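Local coordinates for TRNA threonylcarbamoyladenosine dehydratase (Escherichia coli, PDB 4D79) that catalyses the ATP-dependent dehydration of threonylcarbamoyladenosine at position 37 of tRNAs to its cyclic form and can accept sulfur from the cysteine desulfurase CsdA, at the interface of chains A and B. Residues are numbered along the deposited sequence; one frame, centred on the assembly and turned at random. Chains: chain A/B, TRNA threonylcarbamoyladenosine dehydratase.

Contact 1: the interface of chains A and B. Residues chain A 47, 51, 77, 92, 96; chain B 74, 77, 92.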
loop_
_atom_site.group_PDB
_atom_site.type_symbol
_atom_site.label_atom_id
_atom_site.label_comp_id
_atom_site.label_asym_id
_atom_site.label_seq_id
_atom_site.Cartn_x
_atom_site.Cartn_y
_atom_site.Cartn_z
ATOM N N GLU A 47 8.900 -3.555 2.365
ATOM C CA GLU A 47 8.873 -2.122 2.578
ATOM C C GLU A 47 8.152 -1.778 3.862
ATOM O O GLU A 47 8.626 -0.950 4.644
ATOM C CB GLU A 47 8.177 -1.463 1.375
ATOM C CG GLU A 47 7.997 0.050 1.482
ATOM C CD GLU A 47 9.164 0.861 0.937
ATOM O OE1 GLU A 47 10.142 0.250 0.468
ATOM O OE2 GLU A 47 9.097 2.128 0.972
ATOM N N ARG A 51 9.577 0.045 7.284
ATOM C CA ARG A 51 9.027 1.326 7.705
ATOM C C ARG A 51 8.276 1.244 9.031
ATOM O O ARG A 51 7.820 2.278 9.523
ATOM C CB ARG A 51 8.106 1.907 6.613
ATOM C CG ARG A 51 8.878 2.297 5.335
ATOM C CD ARG A 51 8.146 3.299 4.397
ATOM N NE ARG A 51 8.933 3.602 3.190
ATOM C CZ ARG A 51 9.944 4.458 3.157
ATOM N NH1 ARG A 51 10.250 5.142 4.244
ATOM N NH2 ARG A 51 10.622 4.671 2.034
ATOM N N LEU A 77 12.071 -0.175 -11.196
ATOM C CA LEU A 77 12.477 1.129 -11.689
ATOM C C LEU A 77 13.441 0.878 -12.834
ATOM O O LEU A 77 14.138 -0.135 -12.834
ATOM C CB LEU A 77 13.224 1.949 -10.625
ATOM C CG LEU A 77 12.497 2.249 -9.312
ATOM C CD1 LEU A 77 13.424 3.004 -8.369
ATOM C CD2 LEU A 77 11.225 2.996 -9.520
ATOM N N ARG A 92 17.287 -0.905 -0.690
ATOM C CA ARG A 92 16.272 0.072 -0.324
ATOM C C ARG A 92 16.000 0.063 1.182
ATOM O O ARG A 92 15.848 1.125 1.801
ATOM C CB ARG A 92 15.003 -0.201 -1.133
ATOM C CG ARG A 92 13.954 0.841 -0.985
ATOM C CD ARG A 92 12.775 0.633 -1.942
ATOM N NE ARG A 92 11.672 1.431 -1.449
ATOM C CZ ARG A 92 11.544 2.741 -1.660
ATOM N NH1 ARG A 92 12.444 3.400 -2.371
ATOM N NH2 ARG A 92 10.516 3.381 -1.141
ATOM N N ILE A 96 15.997 3.051 4.050
ATOM C CA ILE A 96 14.904 3.353 4.971
ATOM C C ILE A 96 15.410 3.368 6.408
ATOM O O ILE A 96 15.154 4.300 7.180
ATOM C CB ILE A 96 13.784 2.316 4.814
ATOM C CG1 ILE A 96 13.137 2.417 3.442
ATOM C CG2 ILE A 96 12.746 2.467 5.941
ATOM C CD1 ILE A 96 12.173 1.277 3.157
ATOM N N ILE B 74 6.742 7.046 1.005
ATOM C CA ILE B 74 7.570 6.199 0.155
ATOM C C ILE B 74 8.883 6.871 -0.241
ATOM O O ILE B 74 9.850 6.176 -0.575
ATOM C CB ILE B 74 6.743 5.786 -1.072
ATOM C CG1 ILE B 74 7.435 4.630 -1.825
ATOM C CG2 ILE B 74 6.513 6.965 -1.961
ATOM C CD1 ILE B 74 6.635 4.046 -2.932
ATOM N N LEU B 77 13.781 8.416 2.514
ATOM C CA LEU B 77 14.986 7.601 2.493
ATOM C C LEU B 77 16.117 8.472 3.004
ATOM O O LEU B 77 16.081 9.696 2.859
ATOM C CB LEU B 77 15.355 7.114 1.068
ATOM C CG LEU B 77 14.316 6.328 0.269
ATOM C CD1 LEU B 77 14.803 6.039 -1.171
ATOM C CD2 LEU B 77 13.994 5.037 0.996
ATOM N N ARG B 92 11.209 9.866 -8.967
ATOM C CA ARG B 92 10.855 8.463 -8.864
ATOM C C ARG B 92 9.858 8.060 -9.944
ATOM O O ARG B 92 9.996 6.987 -10.552
ATOM C CB ARG B 92 10.288 8.183 -7.483
ATOM C CG ARG B 92 10.024 6.731 -7.260
ATOM C CD ARG B 92 9.608 6.444 -5.813
ATOM N NE ARG B 92 9.027 5.124 -5.760
ATOM C CZ ARG B 92 9.739 4.004 -5.686
ATOM N NH1 ARG B 92 11.072 4.055 -5.611
ATOM N NH2 ARG B 92 9.111 2.841 -5.710
HETATM O O HOH W 1 11.642 6.209 -2.818
#
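Two helices of the ThiF/MoeB-type nucleotide-binding fold in chain A, 42-51 and 85-96, here meet the loop of chain B that carries B:Ile74 and B:Leu77. The guanidinium of A:Arg92 makes the crossing: its NH2 donates to the backbone carbonyl O of B:Ile74 (2.9 Å, 148° at H), lying in the carbonyl plane on a lone pair of that oxygen. A water bonded to A:Arg92 NH1 at 3.0 Å reaches the same B:Ile74 O, so the loop carbonyl is held both directly and through solvent. Behind this bond, A:Arg92 grips A:Glu47 side-on, with NE on OE1 at 2.7 Å and NH2 on OE2 at 2.8 Å, both on the syn side, though somewhat out of the carboxylate plane. This fixes the rotation of the guanidinium and aims its outer edge at chain B. From the opposite face, A:Arg51 NE also bonds A:Glu47 OE2, at 2.7 Å, and A:Arg51 NH2 lies against CD2 of B:Leu77. The arm of A:Arg92, with CG anti to the backbone N (chi1 -172°), carries the guanidinium from its helix to the chain B loop. CD2 of B:Leu77 lies above this guanidinium, off its centre, and touches CG1 of A:Ile96 at 3.7 Å. NH1 of A:Arg92 comes to 3.6 Å from NH1 of its twin B:Arg92; the carboxylate of A:Glu47, paired with A:Arg92, probably eases the proximity of like charges. The site thus joins helices 42-51 and 85-96 to the partner loop between the 3-10 helices 67-69 and 78-80.

Contact 2: the interface of chains A and B. Residues chain A 48, 52, 250, 253-254, 257; chain B 242-243.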
loop_
_atom_site.group_PDB
_atom_site.type_symbol
_atom_site.label_atom_id
_atom_site.label_comp_id
_atom_site.label_asym_id
_atom_site.label_seq_id
_atom_site.Cartn_x
_atom_site.Cartn_y
_atom_site.Cartn_z
ATOM N N ALA A 48 6.967 -2.353 4.070
ATOM C CA ALA A 48 6.201 -2.028 5.260
ATOM C C ALA A 48 6.929 -2.472 6.530
ATOM O O ALA A 48 6.938 -1.747 7.537
ATOM C CB ALA A 48 4.823 -2.677 5.170
ATOM N N THR A 52 8.143 0.057 9.620
ATOM C CA THR A 52 7.547 -0.088 10.938
ATOM C C THR A 52 8.573 -0.511 11.991
ATOM O O THR A 52 8.204 -1.092 13.004
ATOM C CB THR A 52 6.368 -1.053 10.866
ATOM O OG1 THR A 52 5.590 -0.749 9.719
ATOM C CG2 THR A 52 5.437 -0.904 12.092
ATOM N N PHE A 250 0.506 -5.415 2.717
ATOM C CA PHE A 250 0.309 -4.561 3.878
ATOM C C PHE A 250 -0.616 -5.210 4.901
ATOM O O PHE A 250 -0.378 -5.115 6.111
ATOM C CB PHE A 250 -0.261 -3.204 3.454
ATOM C CG PHE A 250 0.683 -2.336 2.651
ATOM C CD1 PHE A 250 2.070 -2.498 2.709
ATOM C CD2 PHE A 250 0.174 -1.327 1.851
ATOM C CE1 PHE A 250 2.904 -1.683 1.973
ATOM C CE2 PHE A 250 1.005 -0.517 1.112
ATOM C CZ PHE A 250 2.373 -0.680 1.188
ATOM N N VAL A 253 1.385 -7.925 6.758
ATOM C CA VAL A 253 2.260 -7.349 7.777
ATOM C C VAL A 253 1.452 -6.877 8.991
ATOM O O VAL A 253 1.805 -7.180 10.128
ATOM C CB VAL A 253 3.104 -6.215 7.167
ATOM C CG1 VAL A 253 3.845 -5.446 8.216
ATOM C CG2 VAL A 253 4.077 -6.775 6.157
ATOM N N SER A 254 0.364 -6.137 8.769
ATOM C CA SER A 254 -0.453 -5.688 9.896
ATOM C C SER A 254 -0.977 -6.869 10.713
ATOM O O SER A 254 -1.058 -6.796 11.951
ATOM C CB SER A 254 -1.603 -4.819 9.403
ATOM O OG SER A 254 -1.150 -3.511 9.096
ATOM N N LEU A 257 1.917 -8.243 12.875
ATOM C CA LEU A 257 2.240 -7.380 14.000
ATOM C C LEU A 257 1.180 -7.478 15.077
ATOM O O LEU A 257 1.496 -7.490 16.271
ATOM C CB LEU A 257 2.420 -5.942 13.536
ATOM C CG LEU A 257 3.536 -5.666 12.536
ATOM C CD1 LEU A 257 3.704 -4.211 12.310
ATOM C CD2 LEU A 257 4.834 -6.254 12.963
ATOM N N THR B 242 2.702 2.802 7.620
ATOM C CA THR B 242 2.661 2.630 6.167
ATOM C C THR B 242 1.474 1.783 5.736
ATOM O O THR B 242 0.784 2.110 4.760
ATOM C CB THR B 242 3.964 1.981 5.677
ATOM O OG1 THR B 242 5.010 2.957 5.772
ATOM C CG2 THR B 242 3.822 1.519 4.204
ATOM N N MET B 243 1.240 0.664 6.440
ATOM C CA MET B 243 0.236 -0.290 5.989
ATOM C C MET B 243 -1.135 0.350 5.876
ATOM O O MET B 243 -1.941 -0.074 5.040
ATOM C CB MET B 243 0.171 -1.495 6.946
ATOM C CG MET B 243 1.443 -2.324 6.989
ATOM S SD MET B 243 2.739 -1.627 8.031
ATOM C CE MET B 243 2.004 -1.897 9.652
HETATM O O HOH W 2 4.863 1.809 9.293
#
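The start of helix 242-266 in chain B packs against the middle of the same helix in chain A and against the end of helix 42-51, with the loop residue A:Thr52 just beyond it, in this member of the HesA/MoeB/ThiF family. B:Met243 is the inserted side chain and buries 86 Å² against chain A. Its first torsion sets CG beside the backbone N (chi1 -64°), and bends at chi2 and chi3 fold the thioether back among A:Ala48, A:Thr52 and A:Val253. The hydroxyl OG of A:Ser254 lies alongside CG and CE of B:Met243. The sulfur SD lies 3.7 Å from CB of A:Ala48 and 4.0 Å from CG1 of A:Val253, which B:Met243 crosses at about a right angle. A:Thr52 meets the methionine tip to tip, its hydroxyl OG1 standing 3.4 Å from SD. That hydroxyl is held by donation to the backbone O of A:Ala48 at 2.8 Å, the donor tilted 30° from the carbonyl plane. Terminal methyl CE continues past the sulfur to CD1 of A:Leu257, 3.9 Å away. Nearer the backbone, CB and the ring root CG of A:Phe250 rest against CA of B:Met243, while CZ at the far end of the ring touches CG2 of B:Thr242 at 4.0 Å. A water joins the chains beside this apolar packing: it bonds to OG1 of A:Thr52 and to the backbone N of B:Thr242, the latter at 2.9 Å, giving a partner to an amide in the first turn of the chain B helix.

Contact 3: the interface of chains A and B. Residues chain A 44, 47, 51, 74, 250; chain B 44, 74.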
loop_
_atom_site.group_PDB
_atom_site.type_symbol
_atom_site.label_atom_id
_atom_site.label_comp_id
_atom_site.label_asym_id
_atom_site.label_seq_id
_atom_site.Cartn_x
_atom_site.Cartn_y
_atom_site.Cartn_z
ATOM N N TRP A 44 6.202 -5.101 -1.295
ATOM C CA TRP A 44 5.544 -4.115 -0.432
ATOM C C TRP A 44 5.511 -4.565 1.024
ATOM O O TRP A 44 5.598 -3.734 1.937
ATOM C CB TRP A 44 4.122 -3.854 -0.922
ATOM C CG TRP A 44 4.080 -3.499 -2.391
ATOM C CD1 TRP A 44 3.936 -4.375 -3.436
ATOM C CD2 TRP A 44 4.270 -2.210 -2.973
ATOM N NE1 TRP A 44 3.975 -3.689 -4.642
ATOM C CE2 TRP A 44 4.177 -2.365 -4.389
ATOM C CE3 TRP A 44 4.463 -0.929 -2.452
ATOM C CZ2 TRP A 44 4.319 -1.305 -5.264
ATOM C CZ3 TRP A 44 4.554 0.148 -3.355
ATOM C CH2 TRP A 44 4.504 -0.058 -4.721
ATOM N N GLU A 47 8.900 -3.555 2.365
ATOM C CA GLU A 47 8.873 -2.122 2.578
ATOM C C GLU A 47 8.152 -1.778 3.862
ATOM O O GLU A 47 8.626 -0.950 4.644
ATOM C CB GLU A 47 8.177 -1.463 1.375
ATOM C CG GLU A 47 7.997 0.050 1.482
ATOM C CD GLU A 47 9.164 0.861 0.937
ATOM O OE1 GLU A 47 10.142 0.250 0.468
ATOM O OE2 GLU A 47 9.097 2.128 0.972
ATOM N N ARG A 51 9.577 0.045 7.284
ATOM C CA ARG A 51 9.027 1.326 7.705
ATOM C C ARG A 51 8.276 1.244 9.031
ATOM O O ARG A 51 7.820 2.278 9.523
ATOM C CB ARG A 51 8.106 1.907 6.613
ATOM C CG ARG A 51 8.878 2.297 5.335
ATOM C CD ARG A 51 8.146 3.299 4.397
ATOM N NE ARG A 51 8.933 3.602 3.190
ATOM C CZ ARG A 51 9.944 4.458 3.157
ATOM N NH1 ARG A 51 10.250 5.142 4.244
ATOM N NH2 ARG A 51 10.622 4.671 2.034
ATOM N N ILE A 74 7.523 -2.662 -6.037
ATOM C CA ILE A 74 8.095 -1.402 -5.606
ATOM C C ILE A 74 9.528 -1.232 -6.073
ATOM O O ILE A 74 10.007 -0.087 -6.195
ATOM C CB ILE A 74 8.035 -1.255 -4.064
ATOM C CG1 ILE A 74 8.242 0.218 -3.674
ATOM C CG2 ILE A 74 9.026 -2.178 -3.329
ATOM C CD1 ILE A 74 7.949 0.508 -2.157
ATOM N N PHE A 250 0.506 -5.415 2.717
ATOM C CA PHE A 250 0.309 -4.561 3.878
ATOM C C PHE A 250 -0.616 -5.210 4.901
ATOM O O PHE A 250 -0.378 -5.115 6.111
ATOM C CB PHE A 250 -0.261 -3.204 3.454
ATOM C CG PHE A 250 0.683 -2.336 2.651
ATOM C CD1 PHE A 250 2.070 -2.498 2.709
ATOM C CD2 PHE A 250 0.174 -1.327 1.851
ATOM C CE1 PHE A 250 2.904 -1.683 1.973
ATOM C CE2 PHE A 250 1.005 -0.517 1.112
ATOM C CZ PHE A 250 2.373 -0.680 1.188
ATOM N N TRP B 44 2.039 7.541 -1.704
ATOM C CA TRP B 44 1.642 6.238 -2.217
ATOM C C TRP B 44 0.581 6.355 -3.303
ATOM O O TRP B 44 0.592 5.567 -4.248
ATOM C CB TRP B 44 1.135 5.327 -1.088
ATOM C CG TRP B 44 2.074 5.280 0.019
ATOM C CD1 TRP B 44 2.069 6.094 1.086
ATOM C CD2 TRP B 44 3.209 4.404 0.182
ATOM N NE1 TRP B 44 3.091 5.794 1.918
ATOM C CE2 TRP B 44 3.816 4.757 1.401
ATOM C CE3 TRP B 44 3.742 3.348 -0.563
ATOM C CZ2 TRP B 44 4.949 4.125 1.882
ATOM C CZ3 TRP B 44 4.858 2.697 -0.081
ATOM C CH2 TRP B 44 5.457 3.088 1.128
ATOM N N ILE B 74 6.742 7.046 1.005
ATOM C CA ILE B 74 7.570 6.199 0.155
ATOM C C ILE B 74 8.883 6.871 -0.241
ATOM O O ILE B 74 9.850 6.176 -0.575
ATOM C CB ILE B 74 6.743 5.786 -1.072
ATOM C CG1 ILE B 74 7.435 4.630 -1.825
ATOM C CG2 ILE B 74 6.513 6.965 -1.961
ATOM C CD1 ILE B 74 6.635 4.046 -2.932
#
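The carboxylate oxygen OE2 of A:Glu47, gripped within its own chain by A:Arg51 NE and by A:Arg92, lies 3.8 Å from CH2 on the indole of B:Trp44. Carboxylate and ring planes stand 79° apart, and the aliphatic CG of A:Glu47 meets the edge of the indole in its plane, 4.0 Å from CH2. The bend of the glutamate at chi2 (89°) turns the acid away from the line of CB and CG, so that methylene and carboxylate both border the ring. A:Arg51 flanks the same indole with its CD methylene and the guanidinium NE: CD is 4.2 Å from CZ2 and NE 4.1 Å from CH2 of B:Trp44, with the guanidinium plane turned 77° from the ring. With an alanine in place of A:Arg51, the OE2 side of the glutamate would probably lose one of its charged mates and the CZ2 edge of the indole its aliphatic neighbour. On the chain B side, CB of B:Ile74 covers one face of B:Trp44, 3.6 Å above the plane and away from the ring centre; A:Ile74 does the same for A:Trp44. The CD1 methyls of A:Ile74 and B:Ile74 meet end on, 3.9 Å apart. The two indoles pass antiparallel, 4.2 Å between the CZ3 atoms of A:Trp44 and B:Trp44, and the ring of A:Phe250 lies beside B:Trp44. Like residues from both chains thus meet close to the two-fold, and this apolar centre, bordered by ion pairs, is likely to stabilise the homodimer.

Contact 3 lies between the others, its C-alpha centre about 7 Å from that of contact 1 and about 8 Å from that of contact 2, while contacts 1 and 2 are about 14 Å apart. A:Glu47, A:Arg51 and B:Ile74 belong to both contact 1 and contact 3; A:Phe250 joins contact 3 to contact 2. Helix 42-51 of chain A runs through all three, so a polar zone, a tryptophan-isoleucine centre and a patch built round B:Met243 form one continuous surface. Two-fold symmetry repeats each contact with the chains exchanged, in keeping with a protein that forms homodimers.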